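Local coordinates for regulator of nonsense transcripts 2 (PDB 4CEM), which acts in nonsense-mediated mRNA decay as the factor UPF2, represented here by the first of its three MIF4G domains, at residues A[64-69]-A[100-105]; A[148-153]-A[169-174]. One frame throughout, in Å; residues are numbered along the deposited sequence.

How the interactions relate
Both contacts lie within one MIF4G domain, an all-helical fold, and they follow each other in series along the chain. Interaction 1 brings the loop between helices 52-61 and 70-79 against the N-terminal end of helix 103-116. Interaction 2 pairs helices 143-158 and 164-181, which are consecutive. The centres of the two contacts are about 18 Å apart, yet their segments touch: Val103 CG2 lies 3.6 Å from Thr148 CG2, and Ile100 O lies 2.8 Å from Arg151 NH1. Segment 100-105 thus faces the loop with Asp102 and Cys105 and helix 143-158 with Ile100 and Val103, linking the partly buried interaction 1 to the wholly buried interaction 2 within one domain.

Interaction 1: A[64-69]-A[100-105]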
ATOM      1  N   THR A  64      18.839   2.079   0.997  1.00 44.01           N
ATOM      2  CA  THR A  64      18.255   2.940   2.026  1.00 43.70           C
ATOM      3  C   THR A  64      17.694   4.221   1.404  1.00 44.95           C
ATOM      4  O   THR A  64      18.108   5.332   1.748  1.00 44.34           O
ATOM      5  CB  THR A  64      19.322   3.316   3.068  1.00 44.80           C
ATOM      6  OG1 THR A  64      20.442   3.924   2.405  1.00 43.76           O
ATOM      7  CG2 THR A  64      19.792   2.077   3.827  1.00 43.16           C
ATOM      8  N   ILE A  65      16.760   4.065   0.471  1.00 45.77           N
ATOM      9  CA  ILE A  65      16.210   5.212  -0.239  1.00 43.65           C
ATOM     10  C   ILE A  65      15.392   6.056   0.721  1.00 41.87           C
ATOM     11  O   ILE A  65      14.597   5.541   1.489  1.00 41.45           O
ATOM     12  CB  ILE A  65      15.336   4.798  -1.437  1.00 43.85           C
ATOM     13  CG1 ILE A  65      16.210   4.190  -2.533  1.00 43.71           C
ATOM     14  CG2 ILE A  65      14.581   6.002  -1.990  1.00 43.78           C
ATOM     15  CD1 ILE A  65      15.419   3.535  -3.650  1.00 43.23           C
ATOM     16  N   THR A  66      15.588   7.361   0.647  1.00 42.70           N
ATOM     17  CA  THR A  66      15.023   8.291   1.603  1.00 42.04           C
ATOM     18  C   THR A  66      14.643   9.593   0.919  1.00 41.25           C
ATOM     19  O   THR A  66      15.344  10.042   0.026  1.00 39.47           O
ATOM     20  CB  THR A  66      16.047   8.537   2.705  1.00 42.38           C
ATOM     21  OG1 THR A  66      15.831   7.575   3.736  1.00 42.66           O
ATOM     22  CG2 THR A  66      15.940   9.927   3.267  1.00 42.51           C
ATOM     23  N   GLU A  67      13.529  10.187   1.346  1.00 43.32           N
ATOM     24  CA  GLU A  67      12.989  11.384   0.704  1.00 43.92           C
ATOM     25  C   GLU A  67      14.022  12.495   0.621  1.00 43.35           C
ATOM     26  O   GLU A  67      14.144  13.153  -0.401  1.00 42.57           O
ATOM     27  CB  GLU A  67      11.728  11.884   1.427  1.00 45.05           C
ATOM     28  CG  GLU A  67      11.098  13.158   0.842  1.00 47.07           C
ATOM     29  CD  GLU A  67      11.011  13.181  -0.689  1.00 49.97           C
ATOM     30  OE1 GLU A  67      10.521  12.211  -1.311  1.00 52.80           O
ATOM     31  OE2 GLU A  67      11.438  14.187  -1.291  1.00 55.86           O
ATOM     32  N   GLN A  68      14.791  12.685   1.681  1.00 45.33           N
ATOM     33  CA  GLN A  68      15.772  13.771   1.695  1.00 48.26           C
ATOM     34  C   GLN A  68      17.016  13.457   0.842  1.00 47.91           C
ATOM     35  O   GLN A  68      17.963  14.248   0.810  1.00 49.40           O
ATOM     36  CB  GLN A  68      16.144  14.200   3.133  1.00 51.50           C
ATOM     37  CG  GLN A  68      16.107  13.117   4.209  1.00 54.44           C
ATOM     38  CD  GLN A  68      14.695  12.788   4.691  1.00 57.48           C
ATOM     39  OE1 GLN A  68      14.298  11.617   4.744  1.00 59.21           O
ATOM     40  NE2 GLN A  68      13.928  13.823   5.042  1.00 59.07           N
ATOM     41  N   GLN A  69      17.010  12.318   0.146  1.00 44.84           N
ATOM     42  CA  GLN A  69      18.041  12.021  -0.851  1.00 43.18           C
ATOM     43  C   GLN A  69      17.550  12.143  -2.293  1.00 40.88           C
ATOM     44  O   GLN A  69      18.317  11.892  -3.231  1.00 38.74           O
ATOM     45  CB  GLN A  69      18.591  10.619  -0.653  1.00 44.05           C
ATOM     46  CG  GLN A  69      19.100  10.332   0.737  1.00 46.05           C
ATOM     47  CD  GLN A  69      19.729   8.960   0.818  1.00 47.52           C
ATOM     48  OE1 GLN A  69      19.221   8.077   1.512  1.00 49.54           O
ATOM     49  NE2 GLN A  69      20.827   8.762   0.083  1.00 44.75           N
ATOM     50  N   ILE A 100       6.640   4.914   5.037  1.00 55.34           N
ATOM     51  CA  ILE A 100       5.478   5.404   4.310  1.00 55.33           C
ATOM     52  C   ILE A 100       5.841   6.649   3.491  1.00 51.62           C
ATOM     53  O   ILE A 100       5.477   6.754   2.328  1.00 52.34           O
ATOM     54  CB  ILE A 100       4.327   5.727   5.290  1.00 57.28           C
ATOM     55  CG1 ILE A 100       3.854   4.455   6.021  1.00 59.26           C
ATOM     56  CG2 ILE A 100       3.161   6.363   4.558  1.00 57.92           C
ATOM     57  CD1 ILE A 100       3.668   4.633   7.519  1.00 57.22           C
ATOM     58  N   SER A 101       6.591   7.566   4.095  1.00 49.16           N
ATOM     59  CA  SER A 101       6.922   8.842   3.462  1.00 49.65           C
ATOM     60  C   SER A 101       8.046   8.781   2.417  1.00 50.85           C
ATOM     61  O   SER A 101       8.330   9.786   1.765  1.00 51.49           O
ATOM     62  CB  SER A 101       7.302   9.874   4.536  1.00 50.33           C
ATOM     63  OG  SER A 101       8.498   9.514   5.209  1.00 49.79           O
ATOM     64  N   ASP A 102       8.691   7.625   2.270  1.00 50.81           N
ATOM     65  CA  ASP A 102       9.819   7.473   1.348  1.00 49.06           C
ATOM     66  C   ASP A 102       9.425   6.858  -0.004  1.00 46.49           C
ATOM     67  O   ASP A 102      10.211   6.908  -0.952  1.00 45.08           O
ATOM     68  CB  ASP A 102      10.915   6.606   1.994  1.00 51.62           C
ATOM     69  CG  ASP A 102      11.674   7.328   3.106  1.00 53.08           C
ATOM     70  OD1 ASP A 102      11.959   8.539   2.966  1.00 53.24           O
ATOM     71  OD2 ASP A 102      12.008   6.669   4.116  1.00 52.60           O
ATOM     72  N   VAL A 103       8.227   6.281  -0.099  1.00 43.63           N
ATOM     73  CA  VAL A 103       7.829   5.535  -1.300  1.00 42.56           C
ATOM     74  C   VAL A 103       7.801   6.401  -2.569  1.00 43.16           C
ATOM     75  O   VAL A 103       8.220   5.948  -3.637  1.00 45.39           O
ATOM     76  CB  VAL A 103       6.468   4.840  -1.117  1.00 42.63           C
ATOM     77  CG1 VAL A 103       6.035   4.156  -2.405  1.00 43.38           C
ATOM     78  CG2 VAL A 103       6.529   3.833   0.020  1.00 41.48           C
ATOM     79  N   ASN A 104       7.335   7.643  -2.462  1.00 42.76           N
ATOM     80  CA  ASN A 104       7.366   8.549  -3.609  1.00 42.46           C
ATOM     81  C   ASN A 104       8.769   8.760  -4.158  1.00 41.76           C
ATOM     82  O   ASN A 104       8.945   8.819  -5.367  1.00 45.87           O
ATOM     83  CB  ASN A 104       6.745   9.905  -3.271  1.00 45.38           C
ATOM     84  CG  ASN A 104       5.217   9.874  -3.255  1.00 46.68           C
ATOM     85  OD1 ASN A 104       4.584   9.038  -3.906  1.00 44.19           O
ATOM     86  ND2 ASN A 104       4.620  10.815  -2.522  1.00 46.54           N
ATOM     87  N   CYS A 105       9.765   8.877  -3.285  1.00 40.34           N
ATOM     88  CA  CYS A 105      11.149   9.008  -3.742  1.00 38.31           C
ATOM     89  C   CYS A 105      11.587   7.764  -4.513  1.00 37.78           C
ATOM     90  O   CYS A 105      12.132   7.870  -5.615  1.00 35.36           O
ATOM     91  CB  CYS A 105      12.104   9.249  -2.576  1.00 38.69           C
ATOM     92  SG  CYS A 105      13.826   9.450  -3.090  1.00 41.13           S
TER
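Asp102 and Cys105 meet the loop residues Ile65, Thr66 and Glu67 where, in the all-helical MIF4G fold, the connection between helices 52-61 and 70-79 passes the beginning of helix 103-116. The tighter part centres on the buried Asp102, Cys105 and Ile65. Asp102 OD1 accepts the backbone N-H of Glu67 at an N to OD1 distance of 2.8 Å, with an N-H...O angle of 153°, and the donor stands above the carboxylate plane. The other oxygen, OD2, has a long, weak ion pair with Lys99. The side chains of Thr66 and Asp102 lie side by side, Thr66 OG1 3.9 Å from Asp102 OD2. Cys105 points toward the loop; SG is anti to its backbone N (chi1 -179°), which carries it to 3.7 Å from Ile65 CG2.

The looser, solvent side lies where the Glu67 side chain passes the exposed Ser101; the nearest pair there, Glu67 CB and Ser101 O, is 4.0 Å apart. The Glu67 carboxylate is engaged through OE1 in a salt bridge with Arg70 of helix 70-79, a residue that also touches Cys105. That same OE1 lies 3.6 Å from Cys105 CB.

Interaction 2: A[148-153]-A[169-174]; sequences TDLRFI and SLIYEQ
Ile153 packs against Leu170 and Ile171, forming the centre of a contact crossed by no hydrogen bond, in which carbon atoms do the touching. Its CD1 reaches two partners at once: Leu170 CD2 at 3.9 Å and, equally close, Ile171 CG1. Ile153 CG1 is also 3.9 Å from Ile171 CG1, and the two isoleucine side chains pass alongside one another, running opposite ways. Leu170, by contrast, crosses Ile153 at about a right angle, and its CD2 comes to 4.1 Å from Ile153 CG2 as well. The first torsion of Ile153 (chi1 66°) sets CG1 between the backbone N and the carbonyl carbon, while CG2 is anti to the carbonyl carbon; both branches thereby meet helix 164-181. An alanine at Ile153 would probably open a gap beside Leu170 CD2 and Ile171 CG1, since CG1, CG2 and CD1 make the contacts with Leu170 and Ile171, while CB would remain.

One turn earlier, Leu150 CD1 lies 4.0 Å from Gln174 CB, the two side chains meeting at a slant, and the same methyl is 4.3 Å from Ile171 CG2. The two helices form an antiparallel helical hairpin of the MIF4G fold: the local axes make 156° between their N-to-C directions and approach to 10.3 Å.

Further out, side chains of two other helices cover the pair. Phe195 of helix 189-204 touches both Leu150 and Ile171, and Ile203 adds to the cover on Ile171. Helix 120-137 contributes Lys129 against Leu170 and Phe132 against Gln174. Within helix 143-158, the carbonyl O of Ile153 accepts a hydrogen bond from Thr157 OG1.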
ATOM      1  N   THR A 148       4.198  -1.844   2.862  1.00 53.89           N
ATOM      2  CA  THR A 148       4.844  -0.911   1.954  1.00 51.35           C
ATOM      3  C   THR A 148       4.983  -1.520   0.564  1.00 50.99           C
ATOM      4  O   THR A 148       4.686  -0.864  -0.435  1.00 50.15           O
ATOM      5  CB  THR A 148       6.220  -0.484   2.487  1.00 49.27           C
ATOM      6  OG1 THR A 148       6.088  -0.078   3.852  1.00 47.12           O
ATOM      7  CG2 THR A 148       6.771   0.679   1.683  1.00 49.32           C
ATOM      8  N   ASP A 149       5.414  -2.778   0.505  1.00 48.60           N
ATOM      9  CA  ASP A 149       5.587  -3.463  -0.774  1.00 48.73           C
ATOM     10  C   ASP A 149       4.332  -3.361  -1.622  1.00 47.88           C
ATOM     11  O   ASP A 149       4.395  -3.027  -2.810  1.00 46.96           O
ATOM     12  CB  ASP A 149       5.929  -4.948  -0.574  1.00 51.27           C
ATOM     13  CG  ASP A 149       7.376  -5.181  -0.161  1.00 51.69           C
ATOM     14  OD1 ASP A 149       8.103  -4.194   0.087  1.00 51.69           O
ATOM     15  OD2 ASP A 149       7.784  -6.366  -0.086  1.00 53.25           O
ATOM     16  N   LEU A 150       3.189  -3.652  -1.009  1.00 48.71           N
ATOM     17  CA  LEU A 150       1.925  -3.636  -1.735  1.00 47.67           C
ATOM     18  C   LEU A 150       1.648  -2.234  -2.272  1.00 46.53           C
ATOM     19  O   LEU A 150       1.279  -2.069  -3.430  1.00 47.60           O
ATOM     20  CB  LEU A 150       0.775  -4.123  -0.856  1.00 47.83           C
ATOM     21  CG  LEU A 150      -0.503  -4.478  -1.622  1.00 49.30           C
ATOM     22  CD1 LEU A 150      -0.304  -5.741  -2.443  1.00 52.07           C
ATOM     23  CD2 LEU A 150      -1.684  -4.641  -0.675  1.00 48.83           C
ATOM     24  N   ARG A 151       1.850  -1.220  -1.442  1.00 45.43           N
ATOM     25  CA  ARG A 151       1.680   0.146  -1.902  1.00 45.44           C
ATOM     26  C   ARG A 151       2.661   0.457  -3.022  1.00 43.66           C
ATOM     27  O   ARG A 151       2.304   1.105  -4.011  1.00 42.00           O
ATOM     28  CB  ARG A 151       1.883   1.137  -0.764  1.00 47.92           C
ATOM     29  CG  ARG A 151       1.910   2.582  -1.238  1.00 50.70           C
ATOM     30  CD  ARG A 151       2.286   3.520  -0.119  1.00 51.45           C
ATOM     31  NE  ARG A 151       2.408   4.890  -0.598  1.00 53.68           N
ATOM     32  CZ  ARG A 151       2.757   5.919   0.168  1.00 55.30           C
ATOM     33  NH1 ARG A 151       3.027   5.737   1.454  1.00 57.08           N
ATOM     34  NH2 ARG A 151       2.840   7.137  -0.354  1.00 56.66           N
ATOM     35  N   PHE A 152       3.900   0.000  -2.846  1.00 43.25           N
ATOM     36  CA  PHE A 152       4.970   0.268  -3.798  1.00 41.90           C
ATOM     37  C   PHE A 152       4.615  -0.330  -5.166  1.00 41.82           C
ATOM     38  O   PHE A 152       4.564   0.398  -6.153  1.00 41.20           O
ATOM     39  CB  PHE A 152       6.291  -0.287  -3.262  1.00 43.04           C
ATOM     40  CG  PHE A 152       7.541   0.222  -3.968  1.00 43.90           C
ATOM     41  CD1 PHE A 152       7.490   1.061  -5.080  1.00 43.39           C
ATOM     42  CD2 PHE A 152       8.793  -0.162  -3.495  1.00 43.03           C
ATOM     43  CE1 PHE A 152       8.651   1.489  -5.697  1.00 43.25           C
ATOM     44  CE2 PHE A 152       9.953   0.265  -4.114  1.00 42.44           C
ATOM     45  CZ  PHE A 152       9.881   1.093  -5.214  1.00 43.02           C
ATOM     46  N   ILE A 153       4.326  -1.632  -5.232  1.00 42.70           N
ATOM     47  CA  ILE A 153       3.977  -2.243  -6.529  1.00 43.15           C
ATOM     48  C   ILE A 153       2.706  -1.632  -7.130  1.00 42.42           C
ATOM     49  O   ILE A 153       2.575  -1.549  -8.369  1.00 41.20           O
ATOM     50  CB  ILE A 153       3.874  -3.791  -6.488  1.00 44.37           C
ATOM     51  CG1 ILE A 153       2.712  -4.255  -5.617  1.00 45.32           C
ATOM     52  CG2 ILE A 153       5.187  -4.414  -6.016  1.00 44.32           C
ATOM     53  CD1 ILE A 153       2.526  -5.754  -5.637  1.00 46.04           C
ATOM     54  N   SER A 169      -2.149  -7.720 -12.324  1.00 46.98           N
ATOM     55  CA  SER A 169      -2.048  -9.151 -12.072  1.00 47.53           C
ATOM     56  C   SER A 169      -1.211  -9.433 -10.830  1.00 45.88           C
ATOM     57  O   SER A 169      -1.621 -10.197  -9.967  1.00 46.28           O
ATOM     58  CB  SER A 169      -1.444  -9.851 -13.291  1.00 48.77           C
ATOM     59  OG  SER A 169      -1.048 -11.164 -12.971  1.00 54.39           O
ATOM     60  N   LEU A 170      -0.050  -8.798 -10.730  1.00 45.37           N
ATOM     61  CA  LEU A 170       0.809  -8.986  -9.568  1.00 46.28           C
ATOM     62  C   LEU A 170       0.144  -8.542  -8.262  1.00 47.79           C
ATOM     63  O   LEU A 170       0.260  -9.227  -7.253  1.00 48.60           O
ATOM     64  CB  LEU A 170       2.120  -8.240  -9.760  1.00 46.97           C
ATOM     65  CG  LEU A 170       3.193  -8.569  -8.728  1.00 48.88           C
ATOM     66  CD1 LEU A 170       3.837  -9.905  -9.060  1.00 48.74           C
ATOM     67  CD2 LEU A 170       4.231  -7.456  -8.672  1.00 48.93           C
ATOM     68  N   ILE A 171      -0.550  -7.403  -8.281  1.00 49.72           N
ATOM     69  CA  ILE A 171      -1.257  -6.909  -7.088  1.00 49.89           C
ATOM     70  C   ILE A 171      -2.420  -7.834  -6.724  1.00 50.20           C
ATOM     71  O   ILE A 171      -2.604  -8.180  -5.560  1.00 49.43           O
ATOM     72  CB  ILE A 171      -1.811  -5.476  -7.282  1.00 49.92           C
ATOM     73  CG1 ILE A 171      -0.693  -4.465  -7.516  1.00 48.48           C
ATOM     74  CG2 ILE A 171      -2.603  -5.021  -6.061  1.00 48.72           C
ATOM     75  CD1 ILE A 171      -1.182  -3.205  -8.195  1.00 48.26           C
ATOM     76  N   TYR A 172      -3.206  -8.225  -7.721  1.00 54.43           N
ATOM     77  CA  TYR A 172      -4.331  -9.141  -7.500  1.00 59.92           C
ATOM     78  C   TYR A 172      -3.851 -10.396  -6.786  1.00 61.60           C
ATOM     79  O   TYR A 172      -4.445 -10.820  -5.797  1.00 63.23           O
ATOM     80  CB  TYR A 172      -5.004  -9.520  -8.826  1.00 64.04           C
ATOM     81  CG  TYR A 172      -6.371 -10.157  -8.664  1.00 67.77           C
ATOM     82  CD1 TYR A 172      -7.492  -9.373  -8.404  1.00 70.57           C
ATOM     83  CD2 TYR A 172      -6.546 -11.537  -8.769  1.00 67.76           C
ATOM     84  CE1 TYR A 172      -8.749  -9.941  -8.248  1.00 71.29           C
ATOM     85  CE2 TYR A 172      -7.799 -12.113  -8.617  1.00 70.04           C
ATOM     86  CZ  TYR A 172      -8.901 -11.310  -8.355  1.00 70.86           C
ATOM     87  OH  TYR A 172     -10.158 -11.855  -8.202  1.00 69.18           O
ATOM     88  N   GLU A 173      -2.765 -10.974  -7.294  1.00 64.06           N
ATOM     89  CA  GLU A 173      -2.141 -12.144  -6.680  1.00 66.12           C
ATOM     90  C   GLU A 173      -1.885 -11.967  -5.190  1.00 64.69           C
ATOM     91  O   GLU A 173      -2.271 -12.818  -4.390  1.00 65.18           O
ATOM     92  CB  GLU A 173      -0.810 -12.479  -7.365  1.00 70.62           C
ATOM     93  CG  GLU A 173      -0.842 -13.704  -8.265  1.00 73.44           C
ATOM     94  CD  GLU A 173       0.507 -14.403  -8.318  1.00 76.41           C
ATOM     95  OE1 GLU A 173       1.543 -13.709  -8.443  1.00 77.44           O
ATOM     96  OE2 GLU A 173       0.529 -15.648  -8.212  1.00 78.49           O
ATOM     97  N   GLN A 174      -1.229 -10.873  -4.816  1.00 62.75           N
ATOM     98  CA  GLN A 174      -0.834 -10.692  -3.424  1.00 64.30           C
ATOM     99  C   GLN A 174      -2.036 -10.389  -2.548  1.00 65.76           C
ATOM    100  O   GLN A 174      -2.046 -10.750  -1.376  1.00 68.05           O
ATOM    101  CB  GLN A 174       0.222  -9.595  -3.271  1.00 66.65           C
ATOM    102  CG  GLN A 174       1.426  -9.725  -4.193  1.00 68.90           C
ATOM    103  CD  GLN A 174       1.922 -11.154  -4.347  1.00 73.26           C
ATOM    104  OE1 GLN A 174       2.034 -11.674  -5.467  1.00 75.59           O
ATOM    105  NE2 GLN A 174       2.210 -11.801  -3.223  1.00 71.87           N
TER